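Long-range contact in 6-phosphogluconate dehydratase (PDB 2GP4), which probably catalyses the dehydration of 6-phosphogluconate in the Entner-Doudoroff pathway, using an iron-sulfur cluster that this apo form lacks: residues Leu486-Pro499 with Leu517-Gly530. Sequence-based numbering, arbitrary orientation.
Sequences LDRDCVVVVKGQGP and LQDKGFKVALMTDG
L517, on helix 511-519, lays its CD2 against CB of L486 at 3.6 Å, the two side chains crossing at about a right angle. F481 of helix 477-482 touches both leucines. After the Schellman turn at G521, the F522 ring lies with one face on the backbone of D487 and R488. R488 N sits over the ring centre, and D489 OD1 is at the edge, in the ring plane. Replacing F522 with alanine would probably leave the turn around D487 without its cover and open a gap over R488. K523 N then bonds D489 OD1 at 2.9 Å, nearly straight at 174° but from above the carboxylate plane.

From here the strands run parallel. C490 N bonds K523 O, A525 N bonds C490 O, and V492 N bonds A525 O. L526 CD1 lies alongside V492 CB at 3.9 Å. M527 N bonds V492 O, and V494 N bonds M527 O (2.9 Å). On the other face, CE of the selenomethionine M527 reaches V491 CG1 at 3.9 Å, and I564 of strand 563-567 touches both residues.

A chi1 of -172° turns T528 OG1 away from its own N and sets it 2.7 Å from V494 O, to which it donates, while it accepts from G530 N in an ST turn. The D529 carboxylate grips the loop that follows strand 490-494: OD1 takes Q497 N at 2.9 Å, and OD2 takes G496 N through its syn lone pair. OD2 also accepts from A549 N. The two strands, joined through helix 511-519, form a parallel beta-alpha-beta unit in the mixed sheet of the mainly beta C-terminal domain.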
ATOM      1  N   LEU A 486      12.689  30.315  -5.622  1.00 28.40           N
ATOM      2  CA  LEU A 486      13.170  28.960  -5.313  1.00 28.39           C
ATOM      3  C   LEU A 486      14.528  28.636  -5.945  1.00 28.40           C
ATOM      4  O   LEU A 486      15.052  27.534  -5.769  1.00 28.36           O
ATOM      5  CB  LEU A 486      12.140  27.908  -5.734  1.00 28.24           C
ATOM      6  CG  LEU A 486      10.699  27.999  -5.227  1.00 28.32           C
ATOM      7  CD1 LEU A 486       9.856  26.911  -5.873  1.00 27.77           C
ATOM      8  CD2 LEU A 486      10.641  27.904  -3.707  1.00 28.58           C
ATOM      9  N   ASP A 487      15.095  29.594  -6.677  1.00 28.45           N
ATOM     10  CA  ASP A 487      16.383  29.404  -7.343  1.00 28.55           C
ATOM     11  C   ASP A 487      17.539  29.507  -6.345  1.00 28.40           C
ATOM     12  O   ASP A 487      18.491  30.274  -6.543  1.00 28.63           O
ATOM     13  CB  ASP A 487      16.557  30.419  -8.483  1.00 28.72           C
ATOM     14  CG  ASP A 487      15.615  30.163  -9.656  1.00 29.64           C
ATOM     15  OD1 ASP A 487      14.966  29.089  -9.712  1.00 29.90           O
ATOM     16  OD2 ASP A 487      15.529  31.053 -10.534  1.00 30.99           O
ATOM     17  N   ARG A 488      17.435  28.729  -5.271  1.00 27.99           N
ATOM     18  CA  ARG A 488      18.441  28.650  -4.209  1.00 27.63           C
ATOM     19  C   ARG A 488      18.204  27.389  -3.383  1.00 27.12           C
ATOM     20  O   ARG A 488      17.171  26.735  -3.529  1.00 27.24           O
ATOM     21  CB  ARG A 488      18.427  29.902  -3.313  1.00 27.78           C
ATOM     22  CG  ARG A 488      17.057  30.507  -3.016  1.00 28.80           C
ATOM     23  CD  ARG A 488      16.370  29.821  -1.858  1.00 30.90           C
ATOM     24  NE  ARG A 488      15.059  30.398  -1.568  1.00 32.47           N
ATOM     25  CZ  ARG A 488      14.809  31.255  -0.581  1.00 33.28           C
ATOM     26  NH1 ARG A 488      15.782  31.660   0.228  1.00 33.53           N
ATOM     27  NH2 ARG A 488      13.576  31.709  -0.404  1.00 33.65           N
ATOM     28  N   ASP A 489      19.166  27.036  -2.536  1.00 26.40           N
ATOM     29  CA  ASP A 489      18.972  25.949  -1.586  1.00 25.78           C
ATOM     30  C   ASP A 489      17.781  26.292  -0.693  1.00 25.42           C
ATOM     31  O   ASP A 489      17.713  27.396  -0.145  1.00 25.46           O
ATOM     32  CB  ASP A 489      20.225  25.741  -0.729  1.00 25.84           C
ATOM     33  CG  ASP A 489      21.451  25.357  -1.547  1.00 25.88           C
ATOM     34  OD1 ASP A 489      21.360  25.237  -2.786  1.00 26.39           O
ATOM     35  OD2 ASP A 489      22.521  25.181  -0.937  1.00 26.07           O
ATOM     36  N   CYS A 490      16.840  25.359  -0.566  1.00 24.64           N
ATOM     37  CA  CYS A 490      15.644  25.573   0.251  1.00 24.10           C
ATOM     38  C   CYS A 490      14.924  24.261   0.556  1.00 23.56           C
ATOM     39  O   CYS A 490      15.056  23.283  -0.179  1.00 23.60           O
ATOM     40  CB  CYS A 490      14.676  26.545  -0.439  1.00 24.03           C
ATOM     41  SG  CYS A 490      14.198  26.040  -2.109  1.00 24.71           S
ATOM     42  N   VAL A 491      14.172  24.243   1.649  1.00 22.92           N
ATOM     43  CA  VAL A 491      13.235  23.159   1.900  1.00 22.29           C
ATOM     44  C   VAL A 491      11.828  23.711   1.685  1.00 21.84           C
ATOM     45  O   VAL A 491      11.383  24.587   2.424  1.00 21.75           O
ATOM     46  CB  VAL A 491      13.407  22.555   3.322  1.00 22.48           C
ATOM     47  CG1 VAL A 491      12.366  21.465   3.584  1.00 22.14           C
ATOM     48  CG2 VAL A 491      14.814  21.998   3.502  1.00 21.79           C
ATOM     49  N   VAL A 492      11.151  23.227   0.648  1.00 21.44           N
ATOM     50  CA  VAL A 492       9.771  23.636   0.362  1.00 21.11           C
ATOM     51  C   VAL A 492       8.790  22.899   1.291  1.00 21.00           C
ATOM     52  O   VAL A 492       8.639  21.671   1.220  1.00 20.96           O
ATOM     53  CB  VAL A 492       9.399  23.400  -1.120  1.00 21.38           C
ATOM     54  CG1 VAL A 492       7.943  23.785  -1.389  1.00 21.56           C
ATOM     55  CG2 VAL A 492      10.333  24.180  -2.040  1.00 21.38           C
ATOM     56  N   VAL A 493       8.147  23.665   2.170  1.00 20.46           N
ATOM     57  CA  VAL A 493       7.199  23.137   3.142  1.00 19.79           C
ATOM     58  C   VAL A 493       5.783  23.358   2.634  1.00 19.68           C
ATOM     59  O   VAL A 493       5.365  24.495   2.398  1.00 19.70           O
ATOM     60  CB  VAL A 493       7.357  23.830   4.523  1.00 20.23           C
ATOM     61  CG1 VAL A 493       6.242  23.403   5.495  1.00 19.51           C
ATOM     62  CG2 VAL A 493       8.747  23.562   5.112  1.00 19.53           C
ATOM     63  N   VAL A 494       5.053  22.260   2.468  1.00 19.23           N
ATOM     64  CA  VAL A 494       3.671  22.303   2.022  1.00 18.72           C
ATOM     65  C   VAL A 494       2.775  21.782   3.144  1.00 18.67           C
ATOM     66  O   VAL A 494       2.760  20.588   3.444  1.00 18.90           O
ATOM     67  CB  VAL A 494       3.459  21.471   0.742  1.00 18.78           C
ATOM     68  CG1 VAL A 494       2.063  21.705   0.186  1.00 18.65           C
ATOM     69  CG2 VAL A 494       4.526  21.805  -0.313  1.00 18.49           C
ATOM     70  N   LYS A 495       2.032  22.685   3.770  1.00 18.19           N
ATOM     71  CA  LYS A 495       1.213  22.311   4.907  1.00 17.77           C
ATOM     72  C   LYS A 495      -0.276  22.331   4.562  1.00 17.52           C
ATOM     73  O   LYS A 495      -0.660  22.742   3.458  1.00 17.30           O
ATOM     74  CB  LYS A 495       1.537  23.197   6.115  1.00 17.93           C
ATOM     75  CG  LYS A 495       1.375  24.688   5.868  1.00 18.06           C
ATOM     76  CD  LYS A 495       1.545  25.461   7.152  1.00 18.06           C
ATOM     77  CE  LYS A 495       1.236  26.932   6.943  1.00 17.91           C
ATOM     78  NZ  LYS A 495       1.543  27.703   8.177  1.00 18.55           N
ATOM     79  N   GLY A 496      -1.095  21.859   5.503  1.00 16.98           N
ATOM     80  CA  GLY A 496      -2.543  21.752   5.317  1.00 16.82           C
ATOM     81  C   GLY A 496      -2.921  20.700   4.293  1.00 16.75           C
ATOM     82  O   GLY A 496      -3.915  20.845   3.577  1.00 16.62           O
ATOM     83  N   GLN A 497      -2.125  19.637   4.224  1.00 16.85           N
ATOM     84  CA  GLN A 497      -2.306  18.608   3.204  1.00 16.91           C
ATOM     85  C   GLN A 497      -2.537  17.227   3.817  1.00 16.84           C
ATOM     86  O   GLN A 497      -2.576  16.225   3.106  1.00 16.68           O
ATOM     87  CB  GLN A 497      -1.104  18.575   2.239  1.00 17.23           C
ATOM     88  CG  GLN A 497      -0.776  19.897   1.532  1.00 17.24           C
ATOM     89  CD  GLN A 497      -1.958  20.516   0.793  1.00 18.52           C
ATOM     90  OE1 GLN A 497      -2.668  19.844   0.035  1.00 18.38           O
ATOM     91  NE2 GLN A 497      -2.167  21.815   1.006  1.00 19.17           N
ATOM     92  N   GLY A 498      -2.695  17.184   5.135  1.00 16.75           N
ATOM     93  CA  GLY A 498      -2.929  15.933   5.838  1.00 16.88           C
ATOM     94  C   GLY A 498      -4.355  15.430   5.697  1.00 17.31           C
ATOM     95  O   GLY A 498      -5.203  16.112   5.109  1.00 17.32           O
ATOM     96  N   PRO A 499      -4.629  14.221   6.228  1.00 17.54           N
ATOM     97  CA  PRO A 499      -5.971  13.636   6.238  1.00 17.70           C
ATOM     98  C   PRO A 499      -7.059  14.597   6.729  1.00 18.12           C
ATOM     99  O   PRO A 499      -8.080  14.759   6.059  1.00 18.07           O
ATOM    100  CB  PRO A 499      -5.824  12.458   7.201  1.00 17.54           C
ATOM    101  CG  PRO A 499      -4.413  12.041   7.046  1.00 17.55           C
ATOM    102  CD  PRO A 499      -3.634  13.314   6.833  1.00 17.35           C
ATOM    103  N   LEU A 517      14.984  22.103 -10.001  1.00 28.23           N
ATOM    104  CA  LEU A 517      15.784  22.891  -9.065  1.00 27.92           C
ATOM    105  C   LEU A 517      17.030  22.138  -8.603  1.00 27.92           C
ATOM    106  O   LEU A 517      18.111  22.725  -8.501  1.00 28.12           O
ATOM    107  CB  LEU A 517      14.939  23.285  -7.853  1.00 27.92           C
ATOM    108  CG  LEU A 517      14.343  24.691  -7.721  1.00 28.13           C
ATOM    109  CD1 LEU A 517      14.076  25.367  -9.057  1.00 27.87           C
ATOM    110  CD2 LEU A 517      13.080  24.640  -6.864  1.00 27.88           C
ATOM    111  N   GLN A 518      16.866  20.845  -8.316  1.00 27.68           N
ATOM    112  CA  GLN A 518      17.979  19.963  -7.984  1.00 27.58           C
ATOM    113  C   GLN A 518      18.917  19.796  -9.187  1.00 27.75           C
ATOM    114  O   GLN A 518      20.141  19.820  -9.028  1.00 27.57           O
ATOM    115  CB  GLN A 518      17.459  18.599  -7.489  1.00 27.40           C
ATOM    116  CG  GLN A 518      18.542  17.611  -7.049  1.00 26.97           C
ATOM    117  CD  GLN A 518      17.983  16.369  -6.367  1.00 27.54           C
ATOM    118  OE1 GLN A 518      17.595  16.408  -5.196  1.00 27.24           O
ATOM    119  NE2 GLN A 518      17.963  15.253  -7.090  1.00 26.69           N
ATOM    120  N   ASP A 519      18.335  19.641 -10.379  1.00 28.09           N
ATOM    121  CA  ASP A 519      19.097  19.450 -11.623  1.00 28.56           C
ATOM    122  C   ASP A 519      20.032  20.617 -11.922  1.00 28.57           C
ATOM    123  O   ASP A 519      21.161  20.415 -12.370  1.00 28.56           O
ATOM    124  CB  ASP A 519      18.156  19.210 -12.810  1.00 28.66           C
ATOM    125  CG  ASP A 519      17.524  17.825 -12.789  1.00 29.31           C
ATOM    126  OD1 ASP A 519      17.807  17.039 -11.859  1.00 29.46           O
ATOM    127  OD2 ASP A 519      16.736  17.518 -13.708  1.00 30.06           O
ATOM    128  N   LYS A 520      19.549  21.829 -11.650  1.00 28.57           N
ATOM    129  CA  LYS A 520      20.326  23.058 -11.800  1.00 28.66           C
ATOM    130  C   LYS A 520      21.468  23.166 -10.787  1.00 28.52           C
ATOM    131  O   LYS A 520      22.307  24.067 -10.888  1.00 28.53           O
ATOM    132  CB  LYS A 520      19.414  24.281 -11.656  1.00 28.88           C
ATOM    133  CG  LYS A 520      18.395  24.460 -12.771  1.00 29.67           C
ATOM    134  CD  LYS A 520      17.732  25.826 -12.669  1.00 31.36           C
ATOM    135  CE  LYS A 520      16.750  26.063 -13.806  1.00 32.25           C
ATOM    136  NZ  LYS A 520      16.395  27.511 -13.919  1.00 33.30           N
ATOM    137  N   GLY A 521      21.483  22.269  -9.801  1.00 28.23           N
ATOM    138  CA  GLY A 521      22.562  22.228  -8.812  1.00 27.88           C
ATOM    139  C   GLY A 521      22.213  22.738  -7.423  1.00 27.64           C
ATOM    140  O   GLY A 521      23.062  22.725  -6.535  1.00 27.60           O
ATOM    141  N   PHE A 522      20.975  23.187  -7.226  1.00 27.31           N
ATOM    142  CA  PHE A 522      20.531  23.618  -5.902  1.00 27.19           C
ATOM    143  C   PHE A 522      20.251  22.427  -4.991  1.00 27.09           C
ATOM    144  O   PHE A 522      19.948  21.328  -5.464  1.00 26.99           O
ATOM    145  CB  PHE A 522      19.302  24.522  -5.995  1.00 27.35           C
ATOM    146  CG  PHE A 522      19.536  25.781  -6.777  1.00 27.58           C
ATOM    147  CD1 PHE A 522      20.440  26.740  -6.324  1.00 27.63           C
ATOM    148  CD2 PHE A 522      18.859  26.007  -7.968  1.00 27.42           C
ATOM    149  CE1 PHE A 522      20.668  27.907  -7.046  1.00 27.73           C
ATOM    150  CE2 PHE A 522      19.075  27.167  -8.701  1.00 27.69           C
ATOM    151  CZ  PHE A 522      19.984  28.121  -8.240  1.00 28.18           C
ATOM    152  N   LYS A 523      20.371  22.649  -3.685  1.00 26.87           N
ATOM    153  CA  LYS A 523      20.107  21.607  -2.697  1.00 26.95           C
ATOM    154  C   LYS A 523      18.705  21.805  -2.146  1.00 26.16           C
ATOM    155  O   LYS A 523      18.445  22.741  -1.395  1.00 26.24           O
ATOM    156  CB  LYS A 523      21.161  21.624  -1.582  1.00 26.88           C
ATOM    157  CG  LYS A 523      22.590  21.382  -2.074  1.00 27.59           C
ATOM    158  CD  LYS A 523      23.549  21.043  -0.935  1.00 28.35           C
ATOM    159  CE  LYS A 523      23.599  19.527  -0.641  1.00 31.09           C
ATOM    160  NZ  LYS A 523      22.334  18.953  -0.062  1.00 30.60           N
ATOM    161  N   VAL A 524      17.795  20.927  -2.540  1.00 25.73           N
ATOM    162  CA  VAL A 524      16.379  21.130  -2.252  1.00 25.32           C
ATOM    163  C   VAL A 524      15.716  19.895  -1.660  1.00 25.22           C
ATOM    164  O   VAL A 524      16.119  18.770  -1.946  1.00 25.03           O
ATOM    165  CB  VAL A 524      15.597  21.587  -3.513  1.00 25.09           C
ATOM    166  CG1 VAL A 524      16.016  22.985  -3.912  1.00 25.50           C
ATOM    167  CG2 VAL A 524      15.786  20.605  -4.673  1.00 24.51           C
ATOM    168  N   ALA A 525      14.694  20.120  -0.839  1.00 25.21           N
ATOM    169  CA  ALA A 525      13.911  19.030  -0.262  1.00 25.24           C
ATOM    170  C   ALA A 525      12.460  19.431  -0.068  1.00 25.47           C
ATOM    171  O   ALA A 525      12.134  20.620  -0.013  1.00 25.55           O
ATOM    172  CB  ALA A 525      14.511  18.569   1.050  1.00 24.93           C
ATOM    173  N   LEU A 526      11.597  18.420   0.006  1.00 25.82           N
ATOM    174  CA  LEU A 526      10.181  18.599   0.272  1.00 26.19           C
ATOM    175  C   LEU A 526       9.847  18.144   1.676  1.00 26.38           C
ATOM    176  O   LEU A 526      10.374  17.145   2.151  1.00 26.31           O
ATOM    177  CB  LEU A 526       9.335  17.771  -0.694  1.00 26.14           C
ATOM    178  CG  LEU A 526       8.831  18.331  -2.021  1.00 26.76           C
ATOM    179  CD1 LEU A 526       8.307  19.758  -1.869  1.00 27.32           C
ATOM    180  CD2 LEU A 526       9.902  18.244  -3.072  1.00 27.52           C
HETATM  181  N   MSE A 527       8.956  18.882   2.326  1.00 26.66           N
HETATM  182  CA  MSE A 527       8.372  18.452   3.582  1.00 27.03           C
HETATM  183  C   MSE A 527       6.881  18.755   3.562  1.00 25.92           C
HETATM  184  O   MSE A 527       6.476  19.900   3.380  1.00 25.71           O
HETATM  185  CB  MSE A 527       9.051  19.134   4.767  1.00 26.70           C
HETATM  186  CG  MSE A 527       8.716  18.492   6.106  1.00 27.91           C
HETATM  187 SE   MSE A 527       9.488  19.485   7.589  1.00 30.45          SE
HETATM  188  CE  MSE A 527      11.278  19.620   6.858  1.00 29.17           C
ATOM    189  N   THR A 528       6.067  17.719   3.733  1.00 25.18           N
ATOM    190  CA  THR A 528       4.618  17.897   3.755  1.00 24.66           C
ATOM    191  C   THR A 528       3.938  16.970   4.756  1.00 24.38           C
ATOM    192  O   THR A 528       4.437  15.880   5.055  1.00 24.22           O
ATOM    193  CB  THR A 528       3.986  17.751   2.331  1.00 24.65           C
ATOM    194  OG1 THR A 528       2.599  18.107   2.378  1.00 23.76           O
ATOM    195  CG2 THR A 528       4.141  16.326   1.784  1.00 24.26           C
ATOM    196  N   ASP A 529       2.807  17.424   5.285  1.00 24.25           N
ATOM    197  CA  ASP A 529       1.957  16.574   6.121  1.00 24.16           C
ATOM    198  C   ASP A 529       1.053  15.716   5.248  1.00 24.23           C
ATOM    199  O   ASP A 529       0.294  14.876   5.745  1.00 24.10           O
ATOM    200  CB  ASP A 529       1.150  17.397   7.135  1.00 23.93           C
ATOM    201  CG  ASP A 529       0.485  18.626   6.527  1.00 23.80           C
ATOM    202  OD1 ASP A 529       0.375  18.731   5.283  1.00 22.83           O
ATOM    203  OD2 ASP A 529       0.054  19.496   7.320  1.00 24.09           O
ATOM    204  N   GLY A 530       1.161  15.930   3.939  1.00 24.50           N
ATOM    205  CA  GLY A 530       0.445  15.146   2.949  1.00 25.09           C
ATOM    206  C   GLY A 530       1.327  14.131   2.246  1.00 25.69           C
ATOM    207  O   GLY A 530       2.231  13.556   2.849  1.00 25.65           O
TER